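Local coordinates for protein HepC.19480.a.B1 (Helicobacter pylori, PDB 6MTZ) that is of unknown function but probably acts as a two-domain phosphoesterase of the DHH/DHHA1 family, cleaving phosphodiester bonds with divalent metal ions, at residues S15-D20 / N39-R44; V69-L74 / D102-G107; M238-S243 / I275-N280. All coordinates share one frame; numbering follows the deposited sequence.

Interaction 1: S15-D20 / N39-R44; sequences SHIDLD and NANYGR
The carboxamide of Asn-39 is held by three partners: its ND2 donates to His-16 O at 2.9 Å along a nearly straight bond (N-H...O 162°) and also to Gln-25 OE1 of helix 19-29, while OD1 takes a bond from Arg-194 NH2. His-16 O lies almost in the amide plane of Asn-39, though ND2 is tilted 28° out of the carbonyl plane. CB of Asn-39 meets Ile-17 CG2 at 4.0 Å. One residue back, Ser-15 O accepts from Ala-40 N at 3.1 Å and also receives the CA-H of Asn-39; Ser-15 and Asn-39 form a parallel bridge. Here strands 10-15 and 35-39 end next to each other at the C-terminal edge of the parallel sheet, and the first carries straight into the HIDLDG sequence that fits the opening motif of the DHH family. Beyond the strands, Ala-40 O takes a weak bond from His-16 ND1 at 3.2 Å, together with the CA-H of His-16. The imidazole and the Asn-41 side chain lie side by side with planes 56° apart, CE1 of His-16 reaching Asn-41 OD1 at 3.2 Å. Ile-17 places CG1 4.0 Å above the centre of the His-16 ring and brings CD1 within 3.5 Å of Asn-41 CG.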
# COMPACT_ATOMS: atom_id res chain seq x y z
N SER A 15 0.96 1.42 9.45
CA SER A 15 -0.32 0.77 9.75
C SER A 15 -0.53 -0.44 8.84
O SER A 15 0.20 -0.66 7.87
CB SER A 15 -1.50 1.75 9.59
OG SER A 15 -2.65 1.23 10.24
N HIS A 16 -1.55 -1.22 9.17
CA HIS A 16 -1.90 -2.43 8.42
C HIS A 16 -2.52 -2.02 7.07
O HIS A 16 -2.52 -0.84 6.70
CB HIS A 16 -2.83 -3.30 9.25
CG HIS A 16 -3.01 -4.70 8.74
ND1 HIS A 16 -1.94 -5.52 8.45
CD2 HIS A 16 -4.12 -5.43 8.49
CE1 HIS A 16 -2.39 -6.70 8.04
NE2 HIS A 16 -3.71 -6.67 8.05
N ILE A 17 -3.10 -2.97 6.34
CA ILE A 17 -3.59 -2.71 4.99
C ILE A 17 -5.10 -2.84 4.83
O ILE A 17 -5.60 -2.49 3.76
CB ILE A 17 -2.89 -3.61 3.95
CG1 ILE A 17 -3.06 -5.09 4.32
CG2 ILE A 17 -1.43 -3.20 3.78
CD1 ILE A 17 -2.85 -6.01 3.16
N ASP A 18 -5.85 -3.32 5.80
CA ASP A 18 -7.28 -3.49 5.53
C ASP A 18 -8.01 -2.19 5.87
O ASP A 18 -7.39 -1.13 6.01
CB ASP A 18 -7.81 -4.71 6.30
CG ASP A 18 -7.56 -4.60 7.79
OD1 ASP A 18 -7.05 -3.54 8.23
OD2 ASP A 18 -7.86 -5.55 8.52
N LEU A 19 -9.34 -2.23 6.03
CA LEU A 19 -10.10 -1.01 6.32
C LEU A 19 -9.65 -0.37 7.63
O LEU A 19 -9.43 0.84 7.70
CB LEU A 19 -11.60 -1.32 6.36
CG LEU A 19 -12.50 -0.21 6.93
CD1 LEU A 19 -12.49 1.02 6.05
CD2 LEU A 19 -13.94 -0.64 7.13
N ASP A 20 -9.56 -1.17 8.70
CA ASP A 20 -9.06 -0.64 9.97
C ASP A 20 -7.67 -0.04 9.79
O ASP A 20 -7.39 1.08 10.24
CB ASP A 20 -9.05 -1.75 11.04
CG ASP A 20 -8.95 -1.22 12.49
OD1 ASP A 20 -9.06 -0.00 12.71
OD2 ASP A 20 -8.77 -2.05 13.42
N ASN A 39 2.69 1.21 5.06
CA ASN A 39 1.77 0.11 5.30
C ASN A 39 2.48 -1.22 5.14
O ASN A 39 3.44 -1.35 4.38
CB ASN A 39 0.55 0.19 4.37
CG ASN A 39 -0.24 1.47 4.57
OD1 ASN A 39 0.15 2.54 4.09
ND2 ASN A 39 -1.35 1.38 5.29
N ALA A 40 1.97 -2.21 5.87
CA ALA A 40 2.55 -3.53 5.89
C ALA A 40 1.44 -4.54 6.11
O ALA A 40 0.49 -4.26 6.84
CB ALA A 40 3.63 -3.65 6.99
N ASN A 41 1.54 -5.68 5.45
CA ASN A 41 0.58 -6.74 5.69
C ASN A 41 1.17 -7.70 6.72
O ASN A 41 0.86 -7.61 7.91
CB ASN A 41 0.23 -7.47 4.40
CG ASN A 41 -0.86 -8.49 4.59
OD1 ASN A 41 -1.50 -8.55 5.64
ND2 ASN A 41 -1.09 -9.31 3.57
N TYR A 42 2.06 -8.59 6.27
CA TYR A 42 2.66 -9.63 7.10
C TYR A 42 3.97 -9.18 7.74
O TYR A 42 4.44 -8.06 7.56
CB TYR A 42 2.91 -10.89 6.26
CG TYR A 42 1.64 -11.45 5.69
CD1 TYR A 42 0.61 -11.85 6.53
CD2 TYR A 42 1.48 -11.59 4.32
CE1 TYR A 42 -0.56 -12.37 6.02
CE2 TYR A 42 0.30 -12.12 3.80
CZ TYR A 42 -0.71 -12.50 4.65
OH TYR A 42 -1.88 -13.02 4.15
N GLY A 43 4.62 -10.11 8.46
CA GLY A 43 5.69 -9.73 9.35
C GLY A 43 6.95 -9.24 8.65
O GLY A 43 7.59 -8.29 9.11
N ARG A 44 7.36 -9.90 7.57
CA ARG A 44 8.56 -9.43 6.88
C ARG A 44 8.38 -7.98 6.43
O ARG A 44 9.27 -7.14 6.64
CB ARG A 44 8.90 -10.34 5.69

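Interaction 2: V69-L74 / D102-G107; sequences VSDLNL and DHHISG. With EDO (1,2-ethanediol), chain E.
Asp-102 packs its carboxylate against the turn at Asp-71 and Leu-72, OD1 lying 3.4 Å from Asp-71 CA and CG 3.6 Å from Leu-72 O. CG is anti to the backbone N (chi1 -177°), which sets it against that carbonyl; both oxygens accept bonds within 102-107. OD1 receives His-104 ND1 at 2.8 Å through its syn lone pair, with the oxygen almost in the imidazole plane. OD2 takes the backbone N of His-104 from well above the carboxylate plane, closing an Asx turn. The ND1 bond fixes the rotation of the His-104 ring, whose CE1 edge meets Asp-71 OD1 at 3.4 Å. The same oxygen lies 3.5 Å from His-103 NE2, and the His-103 ring overlaps His-104 face to face, with ND1 of His-104 above its centre. Four carboxylates gather here, those of Asp-18 and Asp-20 lying close to Asp-71 beside Asp-102. The other flank is looser and more open. Asn-73 ND2 comes within 2.9 Å of Ser-106 OG, yet at an angle too poor for a hydrogen bond, and Ser-106 OG pairs instead with O2 of a 1,2-ethanediol, probably from the crystallisation liquor, at 2.9 Å. That diol also lays C2 at the edge of the His-104 ring. The Asp-102, His-103, His-104 sequence at the end of strand 95-102, facing Asp-71 just after strand 64-70, matches the signature of the DHH phosphoesterases, whose relatives hold divalent metal ions at such a site.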
# COMPACT_ATOMS: atom_id res chain seq x y z
N VAL A 69 2.52 3.50 15.26
CA VAL A 69 2.28 2.18 14.70
C VAL A 69 0.90 1.72 15.15
O VAL A 69 0.62 1.68 16.35
CB VAL A 69 3.36 1.16 15.14
CG1 VAL A 69 3.16 -0.19 14.44
CG2 VAL A 69 4.77 1.71 14.87
N SER A 70 0.05 1.37 14.20
CA SER A 70 -1.35 1.06 14.48
C SER A 70 -1.76 -0.21 13.75
O SER A 70 -1.36 -0.43 12.60
CB SER A 70 -2.28 2.20 14.05
OG SER A 70 -2.03 2.57 12.71
N ASP A 71 -2.55 -1.05 14.44
CA ASP A 71 -3.22 -2.21 13.86
C ASP A 71 -2.25 -3.31 13.46
O ASP A 71 -2.54 -4.12 12.58
CB ASP A 71 -4.08 -1.80 12.66
CG ASP A 71 -5.16 -2.82 12.35
OD1 ASP A 71 -5.62 -3.52 13.30
OD2 ASP A 71 -5.54 -2.93 11.16
N LEU A 72 -1.08 -3.33 14.08
CA LEU A 72 -0.09 -4.36 13.84
C LEU A 72 0.43 -4.83 15.18
O LEU A 72 0.57 -4.03 16.12
CB LEU A 72 1.06 -3.82 12.99
CG LEU A 72 0.73 -3.35 11.58
CD1 LEU A 72 1.77 -2.33 11.13
CD2 LEU A 72 0.69 -4.51 10.59
N ASN A 73 0.71 -6.12 15.31
CA ASN A 73 1.41 -6.58 16.49
C ASN A 73 2.83 -6.94 16.10
O ASN A 73 3.07 -7.43 14.99
CB ASN A 73 0.70 -7.75 17.18
CG ASN A 73 0.67 -9.00 16.36
OD1 ASN A 73 0.30 -8.98 15.19
ND2 ASN A 73 1.04 -10.12 16.99
N LEU A 74 3.77 -6.62 16.98
CA LEU A 74 5.17 -6.91 16.77
C LEU A 74 5.55 -8.12 17.61
O LEU A 74 5.00 -8.33 18.70
CB LEU A 74 6.04 -5.71 17.15
CG LEU A 74 5.66 -4.34 16.56
CD1 LEU A 74 6.54 -3.22 17.13
CD2 LEU A 74 5.75 -4.35 15.05
N ASP A 102 -2.90 -0.99 19.22
CA ASP A 102 -3.37 -2.21 18.56
C ASP A 102 -4.40 -2.91 19.44
O ASP A 102 -4.54 -2.62 20.63
CB ASP A 102 -2.22 -3.16 18.21
CG ASP A 102 -2.70 -4.40 17.46
OD1 ASP A 102 -3.51 -4.23 16.53
OD2 ASP A 102 -2.31 -5.53 17.82
N HIS A 103 -5.10 -3.88 18.83
CA HIS A 103 -6.19 -4.59 19.49
C HIS A 103 -6.11 -6.11 19.34
O HIS A 103 -7.09 -6.80 19.64
CB HIS A 103 -7.53 -4.08 18.95
CG HIS A 103 -7.85 -4.54 17.56
ND1 HIS A 103 -8.42 -5.76 17.29
CD2 HIS A 103 -7.68 -3.93 16.36
CE1 HIS A 103 -8.58 -5.89 15.98
NE2 HIS A 103 -8.15 -4.79 15.40
N HIS A 104 -4.97 -6.66 18.91
CA HIS A 104 -4.83 -8.09 18.62
C HIS A 104 -4.28 -8.82 19.84
O HIS A 104 -3.15 -8.55 20.27
CB HIS A 104 -3.91 -8.32 17.41
CG HIS A 104 -4.52 -7.94 16.09
ND1 HIS A 104 -4.44 -6.67 15.57
CD2 HIS A 104 -5.18 -8.69 15.17
CE1 HIS A 104 -5.05 -6.64 14.40
NE2 HIS A 104 -5.50 -7.85 14.13
N ILE A 105 -5.05 -9.77 20.37
CA ILE A 105 -4.67 -10.49 21.58
C ILE A 105 -3.36 -11.27 21.41
O ILE A 105 -2.72 -11.62 22.40
CB ILE A 105 -5.81 -11.42 22.05
CG1 ILE A 105 -5.60 -11.86 23.49
CG2 ILE A 105 -5.89 -12.65 21.16
CD1 ILE A 105 -5.47 -10.72 24.48
N SER A 106 -2.94 -11.54 20.16
CA SER A 106 -1.68 -12.23 19.95
C SER A 106 -0.49 -11.47 20.53
O SER A 106 0.55 -12.08 20.80
CB SER A 106 -1.45 -12.47 18.46
OG SER A 106 -1.52 -11.24 17.73
N GLY A 107 -0.62 -10.16 20.75
CA GLY A 107 0.50 -9.38 21.23
C GLY A 107 0.54 -9.14 22.72
O GLY A 107 1.30 -8.29 23.19
C1 EDO E . -6.58 -11.46 17.70
O1 EDO E . -7.79 -11.02 17.08
C2 EDO E . -5.61 -11.91 16.61
O2 EDO E . -4.28 -11.83 17.14

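Interaction 3: M238-S243 / I275-N280; sequences MDNISS and ISVLAN
Val-277 pushes its CG1 methyl against the side chain of Ser-243, 3.4 Å from OG and 3.9 Å from CB. CG1 is anti to the backbone N (chi1 -171°), and the CB of each residue points at the opposing helix. Ser-243 meets the methyl with an oxygen already engaged: OG bonds to Asp-239 O at 2.6 Å, one turn earlier, in the carbonyl plane and on a lone pair. Asp-239 O is thus held twice, as it also accepts the helical bond from Ser-243 N. With OG folded back onto its own helix, the hydroxyl can lie under a methyl group without needing a polar partner from the other segment. Further out, Asn-240 OD1 approaches the same CG1 at 4.0 Å, its side chain crossing that of Val-277 at about a right angle on the exposed side. On the buried side Leu-278 bends its CD1 to within 3.9 Å of Ser-243 O, a carbonyl that also receives Thr-247 OG1. CA of Ser-243 and CA of Leu-278 are 5.0 Å apart, the nearest CA pair of the two segments, whose axes stay 9.5 Å apart and cross at -51°. The contact is small, a local touch by van der Waals packing. Helix 238-251 follows helix 213-228, on which Met-238 and Ile-241 rest, whereas helix 276-285 lies against the mixed sheet, where Leu-278 and Ala-279 touch Tyr-292 of strand 291-295 and Ser-276 bonds to Arg-304 of strand 300-305.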
# COMPACT_ATOMS: atom_id res chain seq x y z
N MET A 238 -13.31 0.23 -16.84
CA MET A 238 -12.45 0.20 -15.67
C MET A 238 -11.08 -0.37 -16.00
O MET A 238 -10.06 0.15 -15.55
CB MET A 238 -13.12 -0.60 -14.56
CG MET A 238 -12.26 -0.77 -13.32
SD MET A 238 -11.82 0.82 -12.57
CE MET A 238 -13.18 1.06 -11.45
N ASP A 239 -11.05 -1.41 -16.84
CA ASP A 239 -9.76 -2.03 -17.18
C ASP A 239 -8.87 -1.07 -17.97
O ASP A 239 -7.66 -1.07 -17.78
CB ASP A 239 -9.97 -3.37 -17.91
CG ASP A 239 -10.90 -3.27 -19.13
OD1 ASP A 239 -10.46 -2.75 -20.17
OD2 ASP A 239 -12.07 -3.72 -19.05
N ASN A 240 -9.44 -0.19 -18.81
CA ASN A 240 -8.56 0.80 -19.43
C ASN A 240 -8.24 1.96 -18.49
O ASN A 240 -7.15 2.54 -18.58
CB ASN A 240 -9.17 1.32 -20.73
CG ASN A 240 -9.15 0.26 -21.80
OD1 ASN A 240 -8.25 -0.57 -21.84
ND2 ASN A 240 -10.15 0.27 -22.66
N ILE A 241 -9.16 2.33 -17.60
CA ILE A 241 -8.86 3.39 -16.64
C ILE A 241 -7.74 2.97 -15.70
O ILE A 241 -6.81 3.74 -15.43
CB ILE A 241 -10.13 3.79 -15.88
CG1 ILE A 241 -11.11 4.44 -16.87
CG2 ILE A 241 -9.79 4.72 -14.68
CD1 ILE A 241 -12.49 4.60 -16.29
N SER A 242 -7.79 1.72 -15.21
CA SER A 242 -6.76 1.24 -14.30
C SER A 242 -5.41 1.13 -15.00
O SER A 242 -4.39 1.58 -14.46
CB SER A 242 -7.17 -0.13 -13.73
OG SER A 242 -6.07 -0.75 -13.09
N SER A 243 -5.37 0.52 -16.19
CA SER A 243 -4.09 0.35 -16.87
C SER A 243 -3.52 1.70 -17.28
O SER A 243 -2.31 1.91 -17.18
CB SER A 243 -4.23 -0.59 -18.08
OG SER A 243 -5.41 -0.33 -18.81
N ILE A 275 -0.63 -8.77 -16.85
CA ILE A 275 0.04 -7.61 -17.40
C ILE A 275 -0.28 -7.38 -18.88
O ILE A 275 0.32 -6.51 -19.51
CB ILE A 275 1.56 -7.72 -17.20
CG1 ILE A 275 2.13 -8.84 -18.06
CG2 ILE A 275 1.90 -7.97 -15.72
CD1 ILE A 275 3.60 -8.72 -18.27
N SER A 276 -1.23 -8.14 -19.45
CA SER A 276 -1.47 -8.01 -20.89
C SER A 276 -1.91 -6.59 -21.26
O SER A 276 -1.24 -5.91 -22.04
CB SER A 276 -2.49 -9.05 -21.35
OG SER A 276 -1.90 -10.34 -21.36
N VAL A 277 -3.00 -6.11 -20.66
CA VAL A 277 -3.46 -4.75 -20.96
C VAL A 277 -2.40 -3.73 -20.57
O VAL A 277 -2.09 -2.81 -21.34
CB VAL A 277 -4.80 -4.47 -20.25
CG1 VAL A 277 -5.40 -3.13 -20.75
CG2 VAL A 277 -5.77 -5.64 -20.45
N LEU A 278 -1.82 -3.90 -19.38
CA LEU A 278 -0.85 -2.93 -18.88
C LEU A 278 0.35 -2.82 -19.81
O LEU A 278 0.73 -1.71 -20.22
CB LEU A 278 -0.39 -3.35 -17.47
CG LEU A 278 0.68 -2.43 -16.90
CD1 LEU A 278 0.03 -1.15 -16.39
CD2 LEU A 278 1.46 -3.11 -15.81
N ALA A 279 0.98 -3.95 -20.12
CA ALA A 279 2.20 -3.93 -20.91
C ALA A 279 1.93 -3.47 -22.34
O ALA A 279 2.72 -2.71 -22.91
CB ALA A 279 2.85 -5.31 -20.91
N ASN A 280 0.81 -3.90 -22.92
CA ASN A 280 0.47 -3.43 -24.26
C ASN A 280 0.37 -1.91 -24.30
O ASN A 280 0.91 -1.27 -25.21
CB ASN A 280 -0.84 -4.07 -24.73
CG ASN A 280 -1.12 -3.83 -26.21
OD1 ASN A 280 -0.56 -4.51 -27.07
ND2 ASN A 280 -1.98 -2.85 -26.52

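The three contacts follow one another along the chain without overlap. Interactions 1 and 2 are neighbours, their centres 10 Å apart, at the C-terminal edge of the five-stranded parallel sheet; they meet through Ser-15 OG and Ser-70 OG, a probable hydrogen bond, and the carboxylates of Asp-18 and Asp-71 come close there. Together they gather the loops after strands 10-15, 64-70 and 95-102 into what is probably the active site. Interaction 3 lies apart, its centre 26 Å from that of interaction 1 and 36 Å from that of interaction 2, where helix 238-251 meets helix 276-285 beside the mixed sheet of the C-terminal, DHHA1-like part of the protein.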